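Local atomic coordinates of protein-glutamine gamma-glutamyltransferase 2 (Pagrus major, PDB entry 1G0D), a protein that probably cross-links proteins in a calcium-dependent manner, joining peptide-bound glutamine to the amino group of peptide-bound lysine or to small amines. Residues R341-P345 and G382-D386; V34-Q38 and W137-M142; A603-F607 and V645-L649. All blocks are in the same frame, centred on the assembly; numbering follows the deposited sequence.

Contact 1 (R341-P345 and G382-D386); sequences REDLP and GVKYD
Asp343 and Lys384 meet in a salt bridge, the ammonium NZ lying 3.0 Å from OD2 and above the carboxylate plane. The same NZ also donates to the backbone O of Asp343, so carboxylate and main chain hold the ammonium together. The Lys384 chain starts out alongside residues 341-345 and bends at its last torsion (chi4 65°), which turns NZ in to these two oxygens. Lys384 CG packs against Leu344 CD2 at 3.6 Å. Arg341 reaches across as well: NH1 donates to the backbone O of Lys384 at 3.1 Å, from well above the carbonyl plane, in a rather bent bond. Arg341 NH1 is 3.6 Å from Tyr385 CE2, approaching obliquely, although guanidinium and ring planes are only 9° apart. Leu344 CD1 packs on Val383 CB at 4.2 Å.

Both segments are loops of the catalytic core. Residues 341-345 belong to the connection between antiparallel strands 329-339 and 350-355, which carry the active-site residues His332 and Asp355; a type I turn runs from Arg341 to Leu344. Residues 382-386 lead into helix 387-395, and a cis peptide precedes Tyr385, whose side chain is about 10 Å from that of Asp355.

Behind this first shell, Arg341 holds both carboxylate oxygens of Asp343 through the NE side of its guanidinium, NE to OD1 and NH1 to OD2, the latter bond 2.7 Å long and nearly straight. OD2 thus serves two cationic donors, which probably favours its ionised form, and it also accepts from a water that is hydrogen-bonded to Tyr385 OH. Leu344 CD1 sits over the centre of one guanidinium face, and Gln352 accepts from NH2. Val213 of helix 212-223 touches Arg341, Asp343 and Tyr385.

Contact 2 (V34-Q38 and W137-M142); sequences VRRGQ and WCRDDM
Arg35 lays one face of its guanidinium against the rim of Trp137, with CZ3 3.7 Å from NE and the two planes 71° apart. NH1 lies at the indole edge, without stacking. The polar end is held from elsewhere, NE by the carbonyl of His22 and NH2 by that of Arg23. Arg36 makes the one salt bridge between the segments: its stretched chain, the middle torsions close to trans, carries NE to OD2 of Asp141 at 2.8 Å and NH2 to OD1 at 2.7 Å, both bonds close to straight. The acceptors lie in the guanidinium plane, yet the carboxylate is turned 40° from it and receives both donors from above its own plane. Gly37 follows in a type II turn that ends the edge strand 33-35 of the N-terminal beta-sandwich. Cys138 SG lies 4.1 Å from Gly37 CA; a CB there would clash with the sulfur and, at these backbone angles, jam against the preceding carbonyl O, which alone calls for glycine. The type I turn from Cys138 to Asp141, which probably helps to place the carboxylate, lies between strand 121-133 and helix 148-156. Asp141 is buried, and its oxygens also accept from Asn135 N and Val143 N, while Arg36 NH1 donates to the carbonyls of Ser210 and Ala103. The buried charges are thus paired and ringed by polar partners, which probably keeps both ionised.

Contact 3 (A603-F607 and V645-L649); sequences AYVSF and VSVKL
The Phe607 and Tyr604 rings each lie beside a side chain of the neighbouring strand, and both are met obliquely. Phe607 CE2 touches Val645 CG2 at 3.4 Å, and the ring also meets that of Phe665. Its CG sits between the backbone N and the carbonyl carbon (chi1 89°), which brings the ring alongside the valine. The Tyr604 ring runs beside Lys648, with CD2 3.5 Å from CB; a water links Tyr604 OH to Lys648 NZ. Tyr604 and Lys648 share one face of the sheet with Ser606 and Ser646. On the other face, beside Phe607 and Val645, Val605 CG1 lies 3.5 Å from Val647 CG2.

Residues 603-607 and 645-649, on strands 601-608 and 644-651, run antiparallel, their axes 170° apart, in the C-terminal immunoglobulin-like domain. Ala603–Leu649, Val605–Val647 and Phe607–Val645 are hydrogen-bonded pairs with two bonds each, such as Val605 N to Val647 O at 3.2 Å. Phe620 of strand 619-624 packs on Val605, Val645 and Val647 and joins this sheet to the facing one. Cutting Phe607 back to an alanine is likely to open a gap beside Val645 CG2 and leave Phe665 without its ring partner. Burial of the apolar face against Phe620 probably holds the two sheets together, while the face with Lys648 and Ser646 can meet solvent.

From the N terminus, contact 2 comes first: it closes a loop of 98 intervening residues, many in strands and none in helices, and fastens the end of edge strand 33-35 to the chain that leaves the N-terminal sandwich for helix 148-156. Contact 1 follows, closing a shorter loop of the catalytic core that includes strands 350-355 and 368-372 and helix 373-378. Contact 3 closes a helix-free loop of 37 residues by pairing two strands of the C-terminal immunoglobulin-like domain. The three loops lie in series, none nested or crossing. Contacts 1 and 2 touch where Glu342 OE1 packs against Met142 CG, whereas contact 3 lies apart, its centre about 51 Å from that of contact 1.

Contact 1 (R341-P345 and G382-D386)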
ATOM      1  N   ARG A 341      12.881  11.715  12.313  1.00 19.97           N
ATOM      2  CA  ARG A 341      14.155  11.292  11.741  1.00 22.67           C
ATOM      3  C   ARG A 341      15.334  11.860  12.478  1.00 24.37           C
ATOM      4  O   ARG A 341      15.956  12.831  12.051  1.00 26.25           O
ATOM      5  CB  ARG A 341      14.254  11.699  10.259  1.00 17.07           C
ATOM      6  CG  ARG A 341      13.241  11.047   9.360  1.00 18.14           C
ATOM      7  CD  ARG A 341      13.368   9.526   9.363  1.00 18.57           C
ATOM      8  NE  ARG A 341      14.652   9.035   8.867  1.00 19.60           N
ATOM      9  CZ  ARG A 341      14.986   8.932   7.581  1.00 17.60           C
ATOM     10  NH1 ARG A 341      16.183   8.470   7.236  1.00 15.64           N
ATOM     11  NH2 ARG A 341      14.135   9.301   6.645  1.00 14.48           N
ATOM     12  N   GLU A 342      15.654  11.243  13.593  1.00 26.90           N
ATOM     13  CA  GLU A 342      16.777  11.698  14.357  1.00 29.40           C
ATOM     14  C   GLU A 342      18.085  11.398  13.630  1.00 28.52           C
ATOM     15  O   GLU A 342      19.144  11.906  13.987  1.00 30.75           O
ATOM     16  CB  GLU A 342      16.720  11.037  15.712  1.00 33.37           C
ATOM     17  CG  GLU A 342      15.511  11.470  16.479  1.00 42.94           C
ATOM     18  CD  GLU A 342      15.689  11.292  17.966  1.00 50.50           C
ATOM     19  OE1 GLU A 342      14.667  11.379  18.683  1.00 57.73           O
ATOM     20  OE2 GLU A 342      16.840  11.057  18.414  1.00 52.47           O
ATOM     21  N   ASP A 343      18.016  10.578  12.592  1.00 26.99           N
ATOM     22  CA  ASP A 343      19.220  10.256  11.835  1.00 23.25           C
ATOM     23  C   ASP A 343      19.573  11.310  10.772  1.00 21.96           C
ATOM     24  O   ASP A 343      20.553  11.150  10.058  1.00 26.68           O
ATOM     25  CB  ASP A 343      19.076   8.873  11.174  1.00 18.79           C
ATOM     26  CG  ASP A 343      17.909   8.792  10.205  1.00 17.84           C
ATOM     27  OD1 ASP A 343      16.848   9.371  10.499  1.00 16.46           O
ATOM     28  OD2 ASP A 343      18.052   8.136   9.152  1.00 23.15           O
ATOM     29  N   LEU A 344      18.788  12.377  10.675  1.00 16.16           N
ATOM     30  CA  LEU A 344      19.030  13.408   9.680  1.00 18.45           C
ATOM     31  C   LEU A 344      18.844  14.805  10.255  1.00 24.90           C
ATOM     32  O   LEU A 344      18.315  14.984  11.346  1.00 29.52           O
ATOM     33  CB  LEU A 344      18.063  13.285   8.493  1.00 16.11           C
ATOM     34  CG  LEU A 344      17.400  12.006   7.987  1.00 18.79           C
ATOM     35  CD1 LEU A 344      16.182  12.363   7.137  1.00 12.29           C
ATOM     36  CD2 LEU A 344      18.382  11.189   7.189  1.00 18.75           C
ATOM     37  N   PRO A 345      19.279  15.826   9.515  1.00 26.57           N
ATOM     38  CA  PRO A 345      19.133  17.201   9.973  1.00 29.47           C
ATOM     39  C   PRO A 345      17.711  17.551  10.406  1.00 33.37           C
ATOM     40  O   PRO A 345      16.747  16.837  10.096  1.00 38.02           O
ATOM     41  CB  PRO A 345      19.561  18.012   8.760  1.00 25.85           C
ATOM     42  CG  PRO A 345      20.534  17.156   8.116  1.00 26.57           C
ATOM     43  CD  PRO A 345      19.992  15.777   8.235  1.00 26.68           C
ATOM     44  N   GLY A 382      19.840  15.093  -0.856  1.00 16.88           N
ATOM     45  CA  GLY A 382      20.987  14.578  -0.118  1.00 18.45           C
ATOM     46  C   GLY A 382      20.808  13.749   1.149  1.00 21.08           C
ATOM     47  O   GLY A 382      21.799  13.340   1.758  1.00 24.61           O
ATOM     48  N   VAL A 383      19.571  13.475   1.545  1.00 20.33           N
ATOM     49  CA  VAL A 383      19.309  12.715   2.764  1.00 16.12           C
ATOM     50  C   VAL A 383      18.906  11.290   2.482  1.00 17.95           C
ATOM     51  O   VAL A 383      18.315  11.013   1.443  1.00 16.02           O
ATOM     52  CB  VAL A 383      18.179  13.366   3.600  1.00 16.71           C
ATOM     53  CG1 VAL A 383      18.657  14.664   4.149  1.00 23.29           C
ATOM     54  CG2 VAL A 383      16.941  13.627   2.757  1.00 12.79           C
ATOM     55  N   LYS A 384      19.236  10.377   3.396  1.00 18.33           N
ATOM     56  CA  LYS A 384      18.841   8.995   3.201  1.00 20.06           C
ATOM     57  C   LYS A 384      17.374   8.903   3.619  1.00 19.12           C
ATOM     58  O   LYS A 384      16.960   9.629   4.519  1.00 17.66           O
ATOM     59  CB  LYS A 384      19.694   8.057   4.044  1.00 16.42           C
ATOM     60  CG  LYS A 384      20.089   8.616   5.337  1.00 25.96           C
ATOM     61  CD  LYS A 384      21.017   7.633   6.029  1.00 37.81           C
ATOM     62  CE  LYS A 384      21.779   8.258   7.235  1.00 43.52           C
ATOM     63  NZ  LYS A 384      20.876   8.660   8.343  1.00 46.72           N
ATOM     64  N   TYR A 385      16.575   8.051   2.959  1.00 19.77           N
ATOM     65  CA  TYR A 385      17.019   7.193   1.855  1.00 17.15           C
ATOM     66  C   TYR A 385      16.305   7.322   0.506  1.00 18.52           C
ATOM     67  O   TYR A 385      15.068   7.407   0.420  1.00 18.82           O
ATOM     68  CB  TYR A 385      16.907   5.731   2.240  1.00 16.09           C
ATOM     69  CG  TYR A 385      17.468   5.367   3.576  1.00 19.42           C
ATOM     70  CD1 TYR A 385      18.668   4.678   3.666  1.00 21.73           C
ATOM     71  CD2 TYR A 385      16.773   5.644   4.761  1.00 24.14           C
ATOM     72  CE1 TYR A 385      19.167   4.263   4.893  1.00 24.39           C
ATOM     73  CE2 TYR A 385      17.275   5.225   6.013  1.00 25.47           C
ATOM     74  CZ  TYR A 385      18.474   4.532   6.052  1.00 24.54           C
ATOM     75  OH  TYR A 385      18.982   4.075   7.234  1.00 29.35           O
ATOM     76  N   ASP A 386      17.128   7.285  -0.542  1.00 18.20           N
ATOM     77  CA  ASP A 386      16.692   7.305  -1.939  1.00 13.12           C
ATOM     78  C   ASP A 386      15.865   8.484  -2.411  1.00 13.10           C
ATOM     79  O   ASP A 386      14.980   8.343  -3.254  1.00 16.36           O
ATOM     80  CB  ASP A 386      15.985   5.986  -2.216  1.00 10.49           C
ATOM     81  CG  ASP A 386      16.698   4.799  -1.553  1.00 12.80           C
ATOM     82  OD1 ASP A 386      17.864   4.545  -1.890  1.00 17.29           O
ATOM     83  OD2 ASP A 386      16.114   4.114  -0.690  1.00 16.02           O
TER
HETATM   84  O   HOH W   1      20.073   5.965   9.605  1.00 27.80           O

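Contact 2 (V34-Q38 and W137-M142)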
ATOM      1  N   VAL A  34       1.566  -5.577  24.524  1.00 15.18           N
ATOM      2  CA  VAL A  34       1.779  -4.246  25.058  1.00 13.15           C
ATOM      3  C   VAL A  34       2.448  -3.241  24.090  1.00 11.26           C
ATOM      4  O   VAL A  34       3.054  -3.666  23.132  1.00 17.94           O
ATOM      5  CB  VAL A  34       2.613  -4.547  26.343  1.00 14.43           C
ATOM      6  CG1 VAL A  34       3.907  -3.735  26.408  1.00 17.26           C
ATOM      7  CG2 VAL A  34       1.700  -4.466  27.554  1.00 15.95           C
ATOM      8  N   ARG A  35       2.326  -1.927  24.306  1.00 11.73           N
ATOM      9  CA  ARG A  35       3.009  -0.922  23.449  1.00  8.73           C
ATOM     10  C   ARG A  35       4.087  -0.225  24.323  1.00 12.43           C
ATOM     11  O   ARG A  35       3.910  -0.116  25.531  1.00 17.92           O
ATOM     12  CB  ARG A  35       2.012   0.097  22.891  1.00  6.84           C
ATOM     13  CG  ARG A  35       0.881  -0.562  22.116  1.00  7.86           C
ATOM     14  CD  ARG A  35       0.142   0.401  21.210  1.00  4.09           C
ATOM     15  NE  ARG A  35      -0.874  -0.286  20.411  1.00  6.53           N
ATOM     16  CZ  ARG A  35      -0.792  -0.564  19.096  1.00 10.38           C
ATOM     17  NH1 ARG A  35       0.281  -0.247  18.376  1.00  8.91           N
ATOM     18  NH2 ARG A  35      -1.818  -1.141  18.481  1.00  6.43           N
ATOM     19  N   ARG A  36       5.196   0.227  23.735  1.00 11.16           N
ATOM     20  CA  ARG A  36       6.305   0.836  24.495  1.00  7.87           C
ATOM     21  C   ARG A  36       6.130   2.219  25.085  1.00  7.78           C
ATOM     22  O   ARG A  36       5.375   3.024  24.581  1.00 11.72           O
ATOM     23  CB  ARG A  36       7.585   0.837  23.654  1.00  6.60           C
ATOM     24  CG  ARG A  36       7.619   1.856  22.576  1.00  9.04           C
ATOM     25  CD  ARG A  36       8.634   1.487  21.474  1.00 12.48           C
ATOM     26  NE  ARG A  36       8.901   2.627  20.577  1.00 11.11           N
ATOM     27  CZ  ARG A  36       9.971   2.741  19.787  1.00  9.58           C
ATOM     28  NH1 ARG A  36      10.890   1.793  19.763  1.00  2.32           N
ATOM     29  NH2 ARG A  36      10.162   3.840  19.067  1.00 10.94           N
ATOM     30  N   GLY A  37       6.847   2.492  26.164  1.00  7.42           N
ATOM     31  CA  GLY A  37       6.764   3.793  26.794  1.00  8.19           C
ATOM     32  C   GLY A  37       5.552   3.957  27.691  1.00 12.10           C
ATOM     33  O   GLY A  37       5.376   5.006  28.310  1.00 15.72           O
ATOM     34  N   GLN A  38       4.723   2.912  27.761  1.00 12.95           N
ATOM     35  CA  GLN A  38       3.489   2.880  28.556  1.00 10.38           C
ATOM     36  C   GLN A  38       3.573   1.694  29.538  1.00 13.33           C
ATOM     37  O   GLN A  38       3.819   0.557  29.145  1.00 18.21           O
ATOM     38  CB  GLN A  38       2.304   2.714  27.606  1.00  9.76           C
ATOM     39  CG  GLN A  38       0.946   2.812  28.245  1.00 14.02           C
ATOM     40  CD  GLN A  38      -0.183   2.621  27.251  1.00  9.64           C
ATOM     41  OE1 GLN A  38      -0.083   3.067  26.112  1.00 15.51           O
ATOM     42  NE2 GLN A  38      -1.268   1.947  27.677  1.00  8.07           N
ATOM     43  N   TRP A 137       1.046   6.873  20.545  1.00 15.63           N
ATOM     44  CA  TRP A 137       0.245   7.668  21.458  1.00 12.03           C
ATOM     45  C   TRP A 137       1.084   8.148  22.629  1.00 14.80           C
ATOM     46  O   TRP A 137       0.624   8.966  23.414  1.00 15.01           O
ATOM     47  CB  TRP A 137      -0.883   6.861  22.025  1.00 10.86           C
ATOM     48  CG  TRP A 137      -1.906   6.535  21.063  1.00  5.94           C
ATOM     49  CD1 TRP A 137      -2.971   7.297  20.719  1.00  5.33           C
ATOM     50  CD2 TRP A 137      -1.992   5.334  20.295  1.00  9.40           C
ATOM     51  NE1 TRP A 137      -3.735   6.645  19.765  1.00  7.12           N
ATOM     52  CE2 TRP A 137      -3.155   5.441  19.485  1.00  9.35           C
ATOM     53  CE3 TRP A 137      -1.198   4.174  20.206  1.00  8.21           C
ATOM     54  CZ2 TRP A 137      -3.546   4.422  18.587  1.00  6.90           C
ATOM     55  CZ3 TRP A 137      -1.591   3.161  19.302  1.00  8.01           C
ATOM     56  CH2 TRP A 137      -2.753   3.303  18.509  1.00  2.80           C
ATOM     57  N   CYS A 138       2.293   7.606  22.770  1.00 13.88           N
ATOM     58  CA  CYS A 138       3.200   7.982  23.845  1.00 12.64           C
ATOM     59  C   CYS A 138       4.104   9.110  23.372  1.00 14.46           C
ATOM     60  O   CYS A 138       4.891   8.937  22.457  1.00 17.95           O
ATOM     61  CB  CYS A 138       4.044   6.795  24.227  1.00 14.87           C
ATOM     62  SG  CYS A 138       5.453   7.281  25.176  1.00 19.49           S
ATOM     63  N   ARG A 139       4.026  10.259  24.025  1.00 16.27           N
ATOM     64  CA  ARG A 139       4.777  11.425  23.580  1.00 12.34           C
ATOM     65  C   ARG A 139       6.244  11.351  23.465  1.00 11.97           C
ATOM     66  O   ARG A 139       6.815  12.192  22.798  1.00 15.64           O
ATOM     67  CB  ARG A 139       4.447  12.626  24.423  1.00 17.33           C
ATOM     68  CG  ARG A 139       4.236  12.268  25.827  1.00 22.52           C
ATOM     69  CD  ARG A 139       4.524  13.443  26.658  1.00 27.46           C
ATOM     70  NE  ARG A 139       5.834  13.980  26.365  1.00 32.62           N
ATOM     71  CZ  ARG A 139       6.023  15.183  25.827  1.00 40.49           C
ATOM     72  NH1 ARG A 139       4.966  15.958  25.524  1.00 33.51           N
ATOM     73  NH2 ARG A 139       7.271  15.616  25.630  1.00 40.11           N
ATOM     74  N   ASP A 140       6.878  10.376  24.089  1.00  8.39           N
ATOM     75  CA  ASP A 140       8.313  10.284  23.955  1.00  9.14           C
ATOM     76  C   ASP A 140       8.736   9.305  22.874  1.00 13.42           C
ATOM     77  O   ASP A 140       9.927   9.173  22.576  1.00 13.58           O
ATOM     78  CB  ASP A 140       8.913   9.846  25.250  1.00 11.48           C
ATOM     79  CG  ASP A 140       8.764  10.873  26.298  1.00 18.95           C
ATOM     80  OD1 ASP A 140       8.804  10.478  27.471  1.00 27.95           O
ATOM     81  OD2 ASP A 140       8.598  12.063  25.958  1.00 16.99           O
ATOM     82  N   ASP A 141       7.772   8.606  22.286  1.00 14.45           N
ATOM     83  CA  ASP A 141       8.079   7.637  21.242  1.00 14.52           C
ATOM     84  C   ASP A 141       8.362   8.387  19.941  1.00 16.57           C
ATOM     85  O   ASP A 141       7.689   9.384  19.626  1.00 19.25           O
ATOM     86  CB  ASP A 141       6.894   6.679  21.061  1.00 12.10           C
ATOM     87  CG  ASP A 141       7.257   5.436  20.261  1.00 13.61           C
ATOM     88  OD1 ASP A 141       8.064   5.537  19.308  1.00 11.32           O
ATOM     89  OD2 ASP A 141       6.730   4.350  20.579  1.00 14.58           O
ATOM     90  N   MET A 142       9.349   7.915  19.182  1.00 15.37           N
ATOM     91  CA  MET A 142       9.672   8.553  17.921  1.00 10.67           C
ATOM     92  C   MET A 142       8.525   8.510  16.903  1.00 11.25           C
ATOM     93  O   MET A 142       8.452   9.375  16.031  1.00 15.56           O
ATOM     94  CB  MET A 142      10.947   7.944  17.358  1.00 15.30           C
ATOM     95  CG  MET A 142      12.237   8.656  17.840  1.00 16.18           C
ATOM     96  SD  MET A 142      13.701   7.738  17.273  1.00 26.40           S
ATOM     97  CE  MET A 142      13.323   5.904  17.983  1.00 20.82           C
TER

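Contact 3 (A603-F607 and V645-L649)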
ATOM      1  N   ALA A 603     -24.896 -13.361   3.376  1.00 26.14           N
ATOM      2  CA  ALA A 603     -24.464 -12.295   2.478  1.00 26.61           C
ATOM      3  C   ALA A 603     -24.808 -12.754   1.067  1.00 27.93           C
ATOM      4  O   ALA A 603     -24.659 -13.933   0.725  1.00 26.88           O
ATOM      5  CB  ALA A 603     -22.945 -12.073   2.616  1.00 26.51           C
ATOM      6  N   TYR A 604     -25.244 -11.801   0.252  1.00 30.76           N
ATOM      7  CA  TYR A 604     -25.689 -12.048  -1.110  1.00 31.36           C
ATOM      8  C   TYR A 604     -24.983 -11.205  -2.146  1.00 32.83           C
ATOM      9  O   TYR A 604     -25.043  -9.983  -2.092  1.00 35.68           O
ATOM     10  CB  TYR A 604     -27.174 -11.736  -1.221  1.00 32.01           C
ATOM     11  CG  TYR A 604     -28.031 -12.597  -0.340  1.00 37.80           C
ATOM     12  CD1 TYR A 604     -28.325 -12.218   0.963  1.00 39.22           C
ATOM     13  CD2 TYR A 604     -28.514 -13.825  -0.797  1.00 39.29           C
ATOM     14  CE1 TYR A 604     -29.073 -13.052   1.798  1.00 44.46           C
ATOM     15  CE2 TYR A 604     -29.257 -14.660   0.022  1.00 43.20           C
ATOM     16  CZ  TYR A 604     -29.532 -14.277   1.321  1.00 44.80           C
ATOM     17  OH  TYR A 604     -30.224 -15.140   2.146  1.00 47.15           O
ATOM     18  N   VAL A 605     -24.341 -11.839  -3.115  1.00 32.49           N
ATOM     19  CA  VAL A 605     -23.687 -11.066  -4.155  1.00 32.11           C
ATOM     20  C   VAL A 605     -24.287 -11.459  -5.504  1.00 30.13           C
ATOM     21  O   VAL A 605     -24.641 -12.611  -5.721  1.00 27.33           O
ATOM     22  CB  VAL A 605     -22.140 -11.253  -4.078  1.00 30.69           C
ATOM     23  CG1 VAL A 605     -21.815 -12.624  -3.568  1.00 27.88           C
ATOM     24  CG2 VAL A 605     -21.499 -10.917  -5.396  1.00 27.27           C
ATOM     25  N   SER A 606     -24.442 -10.479  -6.388  1.00 30.61           N
ATOM     26  CA  SER A 606     -25.051 -10.719  -7.691  1.00 30.31           C
ATOM     27  C   SER A 606     -24.680  -9.694  -8.767  1.00 32.12           C
ATOM     28  O   SER A 606     -24.461  -8.532  -8.463  1.00 34.95           O
ATOM     29  CB  SER A 606     -26.567 -10.689  -7.524  1.00 30.89           C
ATOM     30  OG  SER A 606     -27.109  -9.437  -7.929  1.00 28.28           O
ATOM     31  N   PHE A 607     -24.629 -10.114 -10.029  1.00 33.70           N
ATOM     32  CA  PHE A 607     -24.338  -9.187 -11.132  1.00 33.23           C
ATOM     33  C   PHE A 607     -24.867  -9.744 -12.449  1.00 33.88           C
ATOM     34  O   PHE A 607     -25.394 -10.845 -12.497  1.00 31.82           O
ATOM     35  CB  PHE A 607     -22.818  -8.839 -11.209  1.00 30.13           C
ATOM     36  CG  PHE A 607     -21.979  -9.772 -12.065  1.00 24.16           C
ATOM     37  CD1 PHE A 607     -21.589  -9.394 -13.347  1.00 21.96           C
ATOM     38  CD2 PHE A 607     -21.506 -10.985 -11.556  1.00 21.77           C
ATOM     39  CE1 PHE A 607     -20.740 -10.199 -14.110  1.00 19.18           C
ATOM     40  CE2 PHE A 607     -20.657 -11.800 -12.307  1.00 19.68           C
ATOM     41  CZ  PHE A 607     -20.274 -11.397 -13.593  1.00 18.76           C
ATOM     42  N   VAL A 645     -25.861 -13.422 -12.496  1.00 31.65           N
ATOM     43  CA  VAL A 645     -25.204 -14.376 -11.602  1.00 27.68           C
ATOM     44  C   VAL A 645     -25.612 -14.050 -10.196  1.00 27.36           C
ATOM     45  O   VAL A 645     -25.770 -12.884  -9.849  1.00 29.39           O
ATOM     46  CB  VAL A 645     -23.694 -14.239 -11.655  1.00 24.69           C
ATOM     47  CG1 VAL A 645     -23.051 -15.550 -11.337  1.00 22.44           C
ATOM     48  CG2 VAL A 645     -23.281 -13.766 -13.000  1.00 23.93           C
ATOM     49  N   SER A 646     -25.786 -15.063  -9.366  1.00 28.10           N
ATOM     50  CA  SER A 646     -26.195 -14.786  -7.996  1.00 29.11           C
ATOM     51  C   SER A 646     -25.831 -15.886  -7.034  1.00 30.21           C
ATOM     52  O   SER A 646     -26.344 -16.993  -7.170  1.00 31.87           O
ATOM     53  CB  SER A 646     -27.711 -14.574  -7.920  1.00 27.55           C
ATOM     54  OG  SER A 646     -28.195 -13.858  -9.053  1.00 35.76           O
ATOM     55  N   VAL A 647     -24.946 -15.579  -6.075  1.00 29.87           N
ATOM     56  CA  VAL A 647     -24.530 -16.531  -5.029  1.00 28.68           C
ATOM     57  C   VAL A 647     -24.824 -15.927  -3.660  1.00 31.42           C
ATOM     58  O   VAL A 647     -25.352 -14.799  -3.547  1.00 31.25           O
ATOM     59  CB  VAL A 647     -23.024 -16.812  -4.994  1.00 26.55           C
ATOM     60  CG1 VAL A 647     -22.701 -17.988  -5.842  1.00 25.93           C
ATOM     61  CG2 VAL A 647     -22.248 -15.576  -5.406  1.00 27.82           C
ATOM     62  N   LYS A 648     -24.470 -16.692  -2.626  1.00 27.36           N
ATOM     63  CA  LYS A 648     -24.631 -16.263  -1.261  1.00 23.60           C
ATOM     64  C   LYS A 648     -23.806 -17.176  -0.405  1.00 23.91           C
ATOM     65  O   LYS A 648     -23.535 -18.298  -0.778  1.00 22.00           O
ATOM     66  CB  LYS A 648     -26.088 -16.304  -0.847  1.00 26.84           C
ATOM     67  CG  LYS A 648     -26.824 -17.494  -1.319  1.00 26.25           C
ATOM     68  CD  LYS A 648     -26.837 -18.536  -0.252  1.00 26.94           C
ATOM     69  CE  LYS A 648     -28.087 -19.360  -0.365  1.00 33.56           C
ATOM     70  NZ  LYS A 648     -29.302 -18.511  -0.601  1.00 34.96           N
ATOM     71  N   LEU A 649     -23.405 -16.679   0.752  1.00 26.53           N
ATOM     72  CA  LEU A 649     -22.552 -17.414   1.683  1.00 28.27           C
ATOM     73  C   LEU A 649     -23.102 -17.161   3.093  1.00 31.82           C
ATOM     74  O   LEU A 649     -23.673 -16.106   3.354  1.00 37.84           O
ATOM     75  CB  LEU A 649     -21.132 -16.831   1.604  1.00 23.76           C
ATOM     76  CG  LEU A 649     -19.817 -17.621   1.737  1.00 26.81           C
ATOM     77  CD1 LEU A 649     -18.683 -16.636   2.045  1.00 17.65           C
ATOM     78  CD2 LEU A 649     -19.893 -18.690   2.821  1.00 23.91           C
TER
HETATM   79  O   HOH W   2     -30.709 -17.832   2.076  1.00 57.90           O